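Local coordinates for protein alanyl-tRNA synthetase (Aquifex aeolicus, PDB 3G98) that charges tRNA(Ala) with alanine, its C-terminal C-Ala domain probably bringing the editing and aminoacylation functions together on one tRNA, at residues 28-32 with 85-89. Numbering follows the deposited sequence.
Sequences ADMLR and ADLAQ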
loop_
_atom_site.group_PDB
_atom_site.type_symbol
_atom_site.label_atom_id
_atom_site.label_comp_id
_atom_site.label_asym_id
_atom_site.label_seq_id
_atom_site.Cartn_x
_atom_site.Cartn_y
_atom_site.Cartn_z
ATOM N N ALA A 28 -5.805 -5.440 4.294
ATOM C CA ALA A 28 -5.484 -5.121 2.911
ATOM C C ALA A 28 -5.934 -6.249 1.998
ATOM O O ALA A 28 -6.486 -6.011 0.928
ATOM C CB ALA A 28 -4.000 -4.875 2.755
ATOM N N ASP A 29 -5.700 -7.484 2.438
ATOM C CA ASP A 29 -6.095 -8.659 1.676
ATOM C C ASP A 29 -7.603 -8.640 1.413
ATOM O O ASP A 29 -8.045 -8.835 0.280
ATOM C CB ASP A 29 -5.645 -9.919 2.432
ATOM C CG ASP A 29 -6.063 -11.208 1.753
ATOM O OD1 ASP A 29 -6.050 -11.292 0.508
ATOM O OD2 ASP A 29 -6.388 -12.157 2.486
ATOM N N MET A 30 -8.388 -8.379 2.452
ATOM C CA MET A 30 -9.846 -8.342 2.311
ATOM C C MET A 30 -10.310 -7.233 1.370
ATOM O O MET A 30 -11.177 -7.448 0.523
ATOM C CB MET A 30 -10.510 -8.155 3.670
ATOM C CG MET A 30 -10.450 -9.384 4.548
ATOM S SD MET A 30 -11.529 -9.188 5.965
ATOM C CE MET A 30 -10.822 -7.712 6.692
ATOM N N LEU A 31 -9.733 -6.047 1.530
ATOM C CA LEU A 31 -10.119 -4.896 0.719
ATOM C C LEU A 31 -9.847 -5.028 -0.783
ATOM O O LEU A 31 -10.538 -4.391 -1.580
ATOM C CB LEU A 31 -9.465 -3.618 1.248
ATOM C CG LEU A 31 -9.951 -3.116 2.603
ATOM C CD1 LEU A 31 -9.054 -1.967 3.075
ATOM C CD2 LEU A 31 -11.402 -2.678 2.507
ATOM N N ARG A 32 -8.843 -5.813 -1.186
ATOM C CA ARG A 32 -8.543 -5.930 -2.625
ATOM C C ARG A 32 -9.380 -7.003 -3.310
ATOM O O ARG A 32 -9.306 -7.183 -4.520
ATOM C CB ARG A 32 -7.046 -6.132 -2.909
ATOM C CG ARG A 32 -6.377 -7.259 -2.152
ATOM C CD ARG A 32 -6.776 -8.626 -2.675
ATOM N NE ARG A 32 -6.022 -9.690 -2.006
ATOM C CZ ARG A 32 -4.964 -10.299 -2.533
ATOM N NH1 ARG A 32 -4.542 -9.969 -3.744
ATOM N NH2 ARG A 32 -4.344 -11.258 -1.859
ATOM N N ALA A 85 3.318 -10.390 -6.289
ATOM C CA ALA A 85 2.773 -9.365 -7.172
ATOM C C ALA A 85 1.414 -8.828 -6.708
ATOM O O ALA A 85 1.050 -7.700 -7.038
ATOM C CB ALA A 85 2.688 -9.886 -8.617
ATOM N N ASP A 86 0.664 -9.629 -5.954
ATOM C CA ASP A 86 -0.680 -9.204 -5.558
ATOM C C ASP A 86 -0.764 -8.686 -4.125
ATOM O O ASP A 86 -1.738 -8.020 -3.770
ATOM C CB ASP A 86 -1.710 -10.315 -5.786
ATOM C CG ASP A 86 -1.484 -11.514 -4.885
ATOM O OD1 ASP A 86 -0.357 -12.059 -4.882
ATOM O OD2 ASP A 86 -2.438 -11.913 -4.179
ATOM N N LEU A 87 0.261 -8.979 -3.326
ATOM C CA LEU A 87 0.294 -8.580 -1.917
ATOM C C LEU A 87 1.727 -8.527 -1.370
ATOM O O LEU A 87 2.455 -9.533 -1.348
ATOM C CB LEU A 87 -0.563 -9.525 -1.072
ATOM C CG LEU A 87 -0.862 -9.133 0.381
ATOM C CD1 LEU A 87 -1.711 -7.864 0.448
ATOM C CD2 LEU A 87 -1.544 -10.275 1.130
ATOM N N ALA A 88 2.117 -7.349 -0.907
ATOM C CA ALA A 88 3.477 -7.134 -0.392
ATOM C C ALA A 88 3.438 -6.232 0.845
ATOM O O ALA A 88 2.472 -5.507 1.055
ATOM C CB ALA A 88 4.352 -6.523 -1.477
ATOM N N GLN A 89 4.491 -6.276 1.662
ATOM C CA GLN A 89 4.481 -5.595 2.955
ATOM C C GLN A 89 5.891 -5.170 3.347
ATOM O O GLN A 89 6.874 -5.774 2.907
ATOM C CB GLN A 89 3.872 -6.528 4.019
ATOM C CG GLN A 89 3.853 -6.009 5.456
ATOM C CD GLN A 89 2.892 -6.809 6.343
ATOM O OE1 GLN A 89 2.649 -7.993 6.100
ATOM N NE2 GLN A 89 2.335 -6.157 7.362
#
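Arg32 bridges two acidic side chains from different parts of the chain. Across the contact its guanidinium meets Asp86 edge-on: Arg32 NH1 and NH2 donate to Asp86 OD2 at 2.9 and 3.1 Å, forming a salt bridge. On the helix side, Arg32 NE and NH2 reach Asp29 OD1 at 3.0 and 2.9 Å, so the arginine sits between two carboxylates in a three-residue ionic network; NH1 also bonds to the carbonyl of Val56. The p rotamers at chi1 and chi2 curl the Arg32 side chain so that NE reaches Asp29 OD1.

Apolar contact is looser and rests on Leu87, whose CD1 lies 4.4 Å from Ala28 CB. Leu87 CD2 makes van der Waals contacts with Asp29 CB (4.3 Å) and Arg32 NH2 (4.2 Å), beside the ionic network.

Within the DHHA1 family region, the contact links the C-terminal end of helix 21-31 to the start of strand 87-92 across strand 49-56, where Val53 touches both Ala28 and Leu87, while Ala28 also packs on strand 38-46.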